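Long-range contacts in protein kinase domain-containing protein (Chaetomium thermophilum, PDB 6Z3U), which is the catalytic subunit of the CAK complex, a CDK7-type kinase that probably transfers phosphate from ATP to serine and threonine residues of its protein substrates: residues B[92-97]-B[119-124]; B[151-156]-B[204-209]; B[310-315]-B[364-369]. All coordinates share one frame; numbering follows the deposited sequence.

Interaction 1: B[92-97]-B[119-124]; sequences YIKGKK and VAIKKI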
loop_
_atom_site.group_PDB
_atom_site.type_symbol
_atom_site.label_atom_id
_atom_site.label_comp_id
_atom_site.label_asym_id
_atom_site.label_seq_id
_atom_site.Cartn_x
_atom_site.Cartn_y
_atom_site.Cartn_z
ATOM N N TYR B 92 -13.418 7.683 -20.409
ATOM C CA TYR B 92 -13.095 9.065 -20.083
ATOM C C TYR B 92 -12.505 9.735 -21.313
ATOM O O TYR B 92 -11.587 9.194 -21.940
ATOM C CB TYR B 92 -12.128 9.121 -18.899
ATOM C CG TYR B 92 -12.663 8.386 -17.693
ATOM C CD1 TYR B 92 -12.219 7.107 -17.380
ATOM C CD2 TYR B 92 -13.638 8.954 -16.886
ATOM C CE1 TYR B 92 -12.716 6.424 -16.287
ATOM C CE2 TYR B 92 -14.140 8.280 -15.788
ATOM C CZ TYR B 92 -13.678 7.014 -15.495
ATOM O OH TYR B 92 -14.177 6.336 -14.406
ATOM N N ILE B 93 -13.035 10.905 -21.653
ATOM C CA ILE B 93 -12.631 11.650 -22.840
ATOM C C ILE B 93 -11.614 12.699 -22.418
ATOM O O ILE B 93 -11.898 13.537 -21.554
ATOM C CB ILE B 93 -13.845 12.301 -23.521
ATOM C CG1 ILE B 93 -14.799 11.221 -24.036
ATOM C CG2 ILE B 93 -13.393 13.214 -24.649
ATOM C CD1 ILE B 93 -16.211 11.713 -24.266
ATOM N N LYS B 94 -10.442 12.677 -23.046
ATOM C CA LYS B 94 -9.372 13.596 -22.681
ATOM C C LYS B 94 -9.610 14.964 -23.309
ATOM O O LYS B 94 -10.070 15.068 -24.450
ATOM C CB LYS B 94 -8.019 13.034 -23.121
ATOM C CG LYS B 94 -6.901 13.259 -22.110
ATOM C CD LYS B 94 -5.599 12.583 -22.524
ATOM C CE LYS B 94 -4.962 13.254 -23.731
ATOM N NZ LYS B 94 -3.722 12.550 -24.161
ATOM N N GLY B 95 -9.302 16.016 -22.550
ATOM C CA GLY B 95 -9.532 17.384 -22.976
ATOM C C GLY B 95 -8.275 18.229 -22.872
ATOM O O GLY B 95 -7.175 17.808 -23.234
ATOM N N LYS B 96 -8.460 19.451 -22.371
ATOM C CA LYS B 96 -7.369 20.412 -22.261
ATOM C C LYS B 96 -6.226 19.860 -21.416
ATOM O O LYS B 96 -6.428 19.066 -20.493
ATOM C CB LYS B 96 -7.875 21.714 -21.638
ATOM C CG LYS B 96 -8.795 22.527 -22.533
ATOM C CD LYS B 96 -9.394 23.709 -21.781
ATOM C CE LYS B 96 -10.109 24.678 -22.717
ATOM N NZ LYS B 96 -9.198 25.280 -23.735
ATOM N N LYS B 97 -5.012 20.306 -21.735
ATOM C CA LYS B 97 -3.816 19.966 -20.964
ATOM C C LYS B 97 -3.675 20.993 -19.848
ATOM O O LYS B 97 -3.227 22.119 -20.079
ATOM C CB LYS B 97 -2.582 19.951 -21.858
ATOM C CG LYS B 97 -1.302 19.508 -21.159
ATOM C CD LYS B 97 -0.094 19.703 -22.067
ATOM C CE LYS B 97 0.808 18.480 -22.101
ATOM N NZ LYS B 97 1.966 18.678 -23.020
ATOM N N VAL B 119 -13.338 15.168 -14.845
ATOM C CA VAL B 119 -12.308 14.288 -14.305
ATOM C C VAL B 119 -10.956 14.831 -14.738
ATOM O O VAL B 119 -10.846 15.537 -15.742
ATOM C CB VAL B 119 -12.533 12.829 -14.782
ATOM C CG1 VAL B 119 -11.404 12.359 -15.700
ATOM C CG2 VAL B 119 -12.688 11.906 -13.593
ATOM N N ALA B 120 -9.918 14.492 -13.979
ATOM C CA ALA B 120 -8.546 14.851 -14.305
ATOM C C ALA B 120 -7.767 13.573 -14.569
ATOM O O ALA B 120 -7.841 12.622 -13.782
ATOM C CB ALA B 120 -7.896 15.649 -13.176
ATOM N N ILE B 121 -7.033 13.549 -15.676
ATOM C CA ILE B 121 -6.283 12.376 -16.103
ATOM C C ILE B 121 -4.805 12.719 -16.012
ATOM O O ILE B 121 -4.292 13.516 -16.808
ATOM C CB ILE B 121 -6.656 11.944 -17.527
ATOM C CG1 ILE B 121 -8.166 11.741 -17.652
ATOM C CG2 ILE B 121 -5.921 10.666 -17.889
ATOM C CD1 ILE B 121 -8.650 11.648 -19.081
ATOM N N LYS B 122 -4.113 12.106 -15.060
ATOM C CA LYS B 122 -2.676 12.282 -14.919
ATOM C C LYS B 122 -1.988 11.192 -15.730
ATOM O O LYS B 122 -2.130 10.003 -15.426
ATOM C CB LYS B 122 -2.243 12.218 -13.455
ATOM C CG LYS B 122 -0.738 12.408 -13.257
ATOM C CD LYS B 122 -0.284 12.105 -11.833
ATOM C CE LYS B 122 -0.670 13.202 -10.863
ATOM N NZ LYS B 122 -0.128 12.927 -9.501
ATOM N N LYS B 123 -1.256 11.594 -16.762
ATOM C CA LYS B 123 -0.540 10.658 -17.621
ATOM C C LYS B 123 0.887 10.592 -17.097
ATOM O O LYS B 123 1.697 11.488 -17.345
ATOM C CB LYS B 123 -0.587 11.088 -19.082
ATOM C CG LYS B 123 0.071 10.096 -20.030
ATOM C CD LYS B 123 -0.403 10.297 -21.460
ATOM C CE LYS B 123 0.133 9.214 -22.381
ATOM N NZ LYS B 123 -0.481 9.279 -23.738
ATOM N N ILE B 124 1.183 9.525 -16.367
ATOM C CA ILE B 124 2.505 9.326 -15.787
ATOM C C ILE B 124 3.414 8.772 -16.874
ATOM O O ILE B 124 3.132 7.719 -17.457
ATOM C CB ILE B 124 2.447 8.382 -14.579
ATOM C CG1 ILE B 124 1.471 8.917 -13.530
ATOM C CG2 ILE B 124 3.834 8.219 -13.968
ATOM C CD1 ILE B 124 1.142 7.919 -12.439
#
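The N-lobe sheet of the kinase brings its first and third strands together here, across one face and over the strand that separates them. Segments 92-97 and 119-124 are not hydrogen-bonded neighbours: strand 104-111 lies between them and pairs with both. Their axes approach to 8.1 Å and run at 80° to each other, the sign of a strongly coiled and twisted sheet, so no backbone hydrogen bond joins them and side chains make most of the contact. Ile121 carries most of it. Its CG1 stands anti to the carbonyl carbon and the chain runs on extended, which pushes CD1 toward the first strand. There Ile121 CD1 meets Lys94 CG at 3.9 Å, and the same Ile121 methyl lies 4.3 Å from Tyr92 CB. The two chains of Lys94 and Ile121 cross at about a right angle. The third strand also bears Lys122 and Lys123, both predicted to bind ATP; Lys122 forms a salt bridge with Glu141 of helix 136-148, the strand-to-helix lysine-glutamate pair known from active protein kinases. Beside Ile121, Val119 CG1 approaches Tyr92 CD2 at 4.2 Å, and strands 157-162 and 168-172 add Ile158 and Val171 to the same apolar patch. Further along, the Lys94 chain bends at chi3 (70°), and Lys94 NZ ends 4.6 Å from Lys123 NZ. Two like charges so close would be expected to repel; the cation-pi contact of Lys94 with Tyr107 on the middle strand probably helps to hold its ammonium there.

Interaction 2: B[151-156]-B[204-209]; sequences HPNIIG and LTRAVW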
loop_
_atom_site.group_PDB
_atom_site.type_symbol
_atom_site.label_atom_id
_atom_site.label_comp_id
_atom_site.label_asym_id
_atom_site.label_seq_id
_atom_site.Cartn_x
_atom_site.Cartn_y
_atom_site.Cartn_z
ATOM N N HIS B 151 -12.526 8.367 1.364
ATOM C CA HIS B 151 -12.654 9.431 2.353
ATOM C C HIS B 151 -12.787 10.785 1.661
ATOM O O HIS B 151 -12.145 11.021 0.634
ATOM C CB HIS B 151 -11.447 9.449 3.284
ATOM C CG HIS B 151 -11.644 10.292 4.506
ATOM N ND1 HIS B 151 -11.242 11.608 4.579
ATOM C CD2 HIS B 151 -12.205 10.003 5.703
ATOM C CE1 HIS B 151 -11.547 12.093 5.769
ATOM N NE2 HIS B 151 -12.131 11.140 6.471
ATOM N N PRO B 152 -13.605 11.699 2.197
ATOM C CA PRO B 152 -13.866 12.956 1.475
ATOM C C PRO B 152 -12.677 13.901 1.418
ATOM O O PRO B 152 -12.678 14.812 0.582
ATOM C CB PRO B 152 -15.026 13.587 2.263
ATOM C CG PRO B 152 -15.558 12.497 3.143
ATOM C CD PRO B 152 -14.402 11.606 3.432
ATOM N N ASN B 153 -11.678 13.734 2.285
ATOM C CA ASN B 153 -10.518 14.616 2.323
ATOM C C ASN B 153 -9.261 13.952 1.768
ATOM O O ASN B 153 -8.148 14.409 2.047
ATOM C CB ASN B 153 -10.281 15.098 3.752
ATOM C CG ASN B 153 -11.467 15.854 4.309
ATOM O OD1 ASN B 153 -12.120 15.403 5.249
ATOM N ND2 ASN B 153 -11.755 17.011 3.726
ATOM N N ILE B 154 -9.414 12.881 0.993
ATOM C CA ILE B 154 -8.314 12.253 0.273
ATOM C C ILE B 154 -8.683 12.240 -1.203
ATOM O O ILE B 154 -9.795 11.835 -1.563
ATOM C CB ILE B 154 -8.032 10.824 0.772
ATOM C CG1 ILE B 154 -7.745 10.814 2.277
ATOM C CG2 ILE B 154 -6.854 10.226 0.011
ATOM C CD1 ILE B 154 -6.383 11.353 2.652
ATOM N N ILE B 155 -7.753 12.678 -2.054
ATOM C CA ILE B 155 -8.034 12.744 -3.483
ATOM C C ILE B 155 -8.454 11.370 -3.974
ATOM O O ILE B 155 -7.778 10.361 -3.724
ATOM C CB ILE B 155 -6.812 13.273 -4.246
ATOM C CG1 ILE B 155 -7.174 13.526 -5.710
ATOM C CG2 ILE B 155 -5.652 12.292 -4.155
ATOM C CD1 ILE B 155 -6.071 14.185 -6.499
ATOM N N GLY B 156 -9.588 11.308 -4.668
ATOM C CA GLY B 156 -10.151 10.044 -5.088
ATOM C C GLY B 156 -9.544 9.558 -6.395
ATOM O O GLY B 156 -9.512 10.294 -7.380
ATOM N N LEU B 204 -7.751 18.715 6.954
ATOM C CA LEU B 204 -6.424 18.106 6.988
ATOM C C LEU B 204 -6.322 17.065 8.097
ATOM O O LEU B 204 -5.810 15.960 7.881
ATOM C CB LEU B 204 -5.360 19.190 7.165
ATOM C CG LEU B 204 -3.935 18.711 7.444
ATOM C CD1 LEU B 204 -3.485 17.737 6.377
ATOM C CD2 LEU B 204 -2.978 19.890 7.526
ATOM N N THR B 205 -6.808 17.397 9.295
ATOM C CA THR B 205 -6.692 16.465 10.411
ATOM C C THR B 205 -7.465 15.181 10.135
ATOM O O THR B 205 -6.993 14.084 10.459
ATOM C CB THR B 205 -7.185 17.125 11.699
ATOM O OG1 THR B 205 -6.453 18.335 11.928
ATOM C CG2 THR B 205 -6.992 16.202 12.892
ATOM N N ARG B 206 -8.643 15.290 9.517
ATOM C CA ARG B 206 -9.382 14.083 9.160
ATOM C C ARG B 206 -8.626 13.265 8.121
ATOM O O ARG B 206 -8.613 12.030 8.183
ATOM C CB ARG B 206 -10.775 14.442 8.644
ATOM C CG ARG B 206 -11.735 14.951 9.707
ATOM C CD ARG B 206 -13.152 15.053 9.152
ATOM N NE ARG B 206 -14.114 15.507 10.152
ATOM C CZ ARG B 206 -14.489 16.771 10.326
ATOM N NH1 ARG B 206 -13.990 17.737 9.561
ATOM N NH2 ARG B 206 -15.371 17.070 11.272
ATOM N N ALA B 207 -7.965 13.933 7.173
ATOM C CA ALA B 207 -7.206 13.210 6.157
ATOM C C ALA B 207 -6.067 12.422 6.789
ATOM O O ALA B 207 -5.911 11.223 6.534
ATOM C CB ALA B 207 -6.673 14.185 5.109
ATOM N N VAL B 208 -5.263 13.077 7.629
ATOM C CA VAL B 208 -4.156 12.373 8.267
ATOM C C VAL B 208 -4.679 11.330 9.244
ATOM O O VAL B 208 -4.080 10.260 9.400
ATOM C CB VAL B 208 -3.208 13.368 8.957
ATOM C CG1 VAL B 208 -2.077 12.637 9.650
ATOM C CG2 VAL B 208 -2.653 14.341 7.945
ATOM N N TRP B 209 -5.799 11.609 9.915
ATOM C CA TRP B 209 -6.401 10.590 10.765
ATOM C C TRP B 209 -6.779 9.363 9.948
ATOM O O TRP B 209 -6.525 8.227 10.363
ATOM C CB TRP B 209 -7.629 11.150 11.481
ATOM C CG TRP B 209 -8.461 10.089 12.146
ATOM C CD1 TRP B 209 -8.256 9.535 13.376
ATOM C CD2 TRP B 209 -9.627 9.452 11.609
ATOM N NE1 TRP B 209 -9.224 8.596 13.639
ATOM C CE2 TRP B 209 -10.077 8.526 12.569
ATOM C CE3 TRP B 209 -10.333 9.576 10.408
ATOM C CZ2 TRP B 209 -11.200 7.729 12.367
ATOM C CZ3 TRP B 209 -11.447 8.785 10.210
ATOM C CH2 TRP B 209 -11.870 7.872 11.184
#
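A type I turn from His151 to Ile154 sets its edge against helix 194-213, with Asn153 CA 5.3 Å from Ala207 CA. Within the turn, the backbone N of Asn153 donates to His151 ND1 over 3.2 Å, nearly straight at 162° but tilted out of the ring plane; ND1 must therefore act as acceptor. This bond fixes the imidazole, whose CG is anti to the backbone N. The edge of the ring then faces the helix, where His151 CE1 lies 3.8 Å from Arg206 CB. The amide oxygen of Asn153 reaches the same methylene, Asn153 OD1 standing 3.8 Å from Arg206 CB, while ND2 bonds to Glu233 and to the carbonyl of Val234. Ala207, small enough for close approach, puts its CB 3.4 Å from Asn153 O and 3.8 Å from Ile154 CD1. The turn is the His-x-Asn element of the loop that follows helix 136-148 in protein kinases. It joins the two lobes: strand 157-162 leads on from it into the N-lobe sheet, strand 234-236 pairs with its backbone at Leu236, and helices 276-291 and 374-378 pack on other sides of helix 194-213.

Interaction 3: B[310-315]-B[364-369]; sequences KHIGTP and LQLDPK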
loop_
_atom_site.group_PDB
_atom_site.type_symbol
_atom_site.label_atom_id
_atom_site.label_comp_id
_atom_site.label_asym_id
_atom_site.label_seq_id
_atom_site.Cartn_x
_atom_site.Cartn_y
_atom_site.Cartn_z
ATOM N N LYS B 310 15.635 27.201 18.143
ATOM C CA LYS B 310 15.387 28.607 18.443
ATOM C C LYS B 310 13.917 28.848 18.772
ATOM O O LYS B 310 13.594 29.511 19.764
ATOM C CB LYS B 310 15.838 29.474 17.265
ATOM C CG LYS B 310 15.656 30.972 17.461
ATOM C CD LYS B 310 15.903 31.728 16.161
ATOM C CE LYS B 310 15.599 33.218 16.299
ATOM N NZ LYS B 310 16.646 33.955 17.063
ATOM N N HIS B 311 13.011 28.304 17.956
ATOM C CA HIS B 311 11.599 28.655 18.033
ATOM C C HIS B 311 10.749 27.660 18.811
ATOM O O HIS B 311 9.650 28.024 19.241
ATOM C CB HIS B 311 11.008 28.805 16.624
ATOM C CG HIS B 311 11.469 30.030 15.893
ATOM N ND1 HIS B 311 12.465 30.856 16.367
ATOM C CD2 HIS B 311 11.051 30.578 14.727
ATOM C CE1 HIS B 311 12.646 31.855 15.522
ATOM N NE2 HIS B 311 11.800 31.710 14.518
ATOM N N ILE B 312 11.207 26.427 18.999
ATOM C CA ILE B 312 10.467 25.422 19.754
ATOM C C ILE B 312 11.188 25.061 21.047
ATOM O O ILE B 312 10.579 25.024 22.117
ATOM C CB ILE B 312 10.206 24.164 18.899
ATOM C CG1 ILE B 312 9.188 24.460 17.796
ATOM C CG2 ILE B 312 9.705 23.022 19.770
ATOM C CD1 ILE B 312 9.814 24.902 16.502
ATOM N N GLY B 313 12.480 24.800 20.968
ATOM C CA GLY B 313 13.275 24.443 22.127
ATOM C C GLY B 313 14.357 23.448 21.752
ATOM O O GLY B 313 14.244 22.673 20.806
ATOM N N THR B 314 15.443 23.474 22.514
ATOM C CA THR B 314 16.555 22.565 22.268
ATOM C C THR B 314 16.204 21.178 22.797
ATOM O O THR B 314 15.960 21.032 24.000
ATOM C CB THR B 314 17.827 23.075 22.940
ATOM O OG1 THR B 314 18.246 24.301 22.325
ATOM C CG2 THR B 314 18.944 22.048 22.818
ATOM N N PRO B 315 16.142 20.150 21.949
ATOM C CA PRO B 315 15.925 18.789 22.465
ATOM C C PRO B 315 17.127 18.322 23.274
ATOM O O PRO B 315 18.275 18.487 22.855
ATOM C CB PRO B 315 15.727 17.947 21.198
ATOM C CG PRO B 315 16.386 18.726 20.114
ATOM C CD PRO B 315 16.206 20.174 20.476
ATOM N N LEU B 364 3.615 20.164 18.116
ATOM C CA LEU B 364 5.026 20.497 17.974
ATOM C C LEU B 364 5.816 20.108 19.220
ATOM O O LEU B 364 6.700 20.838 19.671
ATOM C CB LEU B 364 5.198 21.983 17.675
ATOM C CG LEU B 364 4.435 22.489 16.449
ATOM C CD1 LEU B 364 4.762 23.954 16.176
ATOM C CD2 LEU B 364 4.731 21.633 15.226
ATOM N N GLN B 365 5.496 18.951 19.792
ATOM C CA GLN B 365 6.297 18.392 20.870
ATOM C C GLN B 365 7.548 17.749 20.288
ATOM O O GLN B 365 7.473 16.989 19.318
ATOM C CB GLN B 365 5.493 17.366 21.666
ATOM C CG GLN B 365 4.313 17.959 22.416
ATOM C CD GLN B 365 4.746 18.972 23.454
ATOM O OE1 GLN B 365 5.375 18.625 24.454
ATOM N NE2 GLN B 365 4.423 20.235 23.215
ATOM N N LEU B 366 8.698 18.049 20.892
ATOM C CA LEU B 366 9.961 17.539 20.369
ATOM C C LEU B 366 9.990 16.017 20.396
ATOM O O LEU B 366 10.246 15.369 19.374
ATOM C CB LEU B 366 11.122 18.123 21.172
ATOM C CG LEU B 366 11.245 19.645 21.083
ATOM C CD1 LEU B 366 12.190 20.169 22.147
ATOM C CD2 LEU B 366 11.715 20.058 19.698
ATOM N N ASP B 367 9.724 15.428 21.552
ATOM C CA ASP B 367 9.710 13.975 21.665
ATOM C C ASP B 367 8.448 13.438 21.002
ATOM O O ASP B 367 7.342 13.744 21.464
ATOM C CB ASP B 367 9.769 13.567 23.131
ATOM C CG ASP B 367 10.024 12.088 23.312
ATOM O OD1 ASP B 367 9.889 11.329 22.331
ATOM O OD2 ASP B 367 10.371 11.685 24.442
ATOM N N PRO B 368 8.552 12.646 19.929
ATOM C CA PRO B 368 7.330 12.179 19.250
ATOM C C PRO B 368 6.423 11.350 20.135
ATOM O O PRO B 368 5.231 11.220 19.824
ATOM C CB PRO B 368 7.869 11.358 18.069
ATOM C CG PRO B 368 9.255 10.986 18.454
ATOM C CD PRO B 368 9.772 12.108 19.302
ATOM N N LYS B 369 6.945 10.779 21.221
ATOM C CA LYS B 369 6.112 9.972 22.106
ATOM C C LYS B 369 5.062 10.817 22.820
ATOM O O LYS B 369 3.943 10.345 23.047
ATOM C CB LYS B 369 6.995 9.241 23.117
ATOM C CG LYS B 369 7.954 8.244 22.479
ATOM C CD LYS B 369 8.896 7.629 23.501
ATOM C CE LYS B 369 10.004 8.596 23.904
ATOM N NZ LYS B 369 10.836 8.081 25.037
#
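Gly313 leaves helix 301-311 with phi 146° and psi 153°, backbone angles at which a side chain would collide with the carbonyl O of Ile312. The bend turns the carbonyl of Gly313 onto a leucine: Gly313 O lies 3.5 Å from Leu366 CD1. The two methyls of Leu366 lean to different partners beyond that carbonyl. CD1 also looks to the proline ring, with Pro315 CB 4.3 Å away, whereas Leu366 CD2 meets Ile312 CG2 at 3.6 Å. That same isoleucine branch, anti to the backbone N, has Leu364 O 3.7 Å from Ile312 CG2. An alanine in place of Leu366 would remove both methyls and would probably loosen the apolar grip on Ile312, Gly313 and Pro315. Just beyond, Asp367 opens an Asx turn, its OD1 accepting from Lys369 N at 3.2 Å from above the carboxylate plane; the sequence here is the Asp-Pro element common near the end of kinase C-lobes. Arg371 binds the carbonyls of Gln365 and Leu366. The contact ties the end of helix 301-311 to the loop joining helices 353-363 and 374-378, with Ile308 against Leu366, Tyr345 of helix 342-349 against Ile312, and Met284 of helix 276-291 against Leu364.

The three contacts follow one another along the chain and across both lobes of the kinase. Interaction 1 lies in the N-lobe sheet, interaction 2 where the lobes meet and interaction 3 in the far part of the C-lobe. Centres of interactions 1 and 2 are 23 Å apart, yet their nearest atoms come within about 7 Å. Interaction 1 holds two residues of the predicted ATP site, Lys122 and Lys123, and its Ile121 side chain is about 7 Å from that of Val106; interaction 2 stands further off, its Ile154 side chain about 12 Å from that of Lys122. Interaction 3, 43 Å from interaction 1 between centres, is remote from that site. Helix 276-291 packs against segments of both interactions 2 and 3.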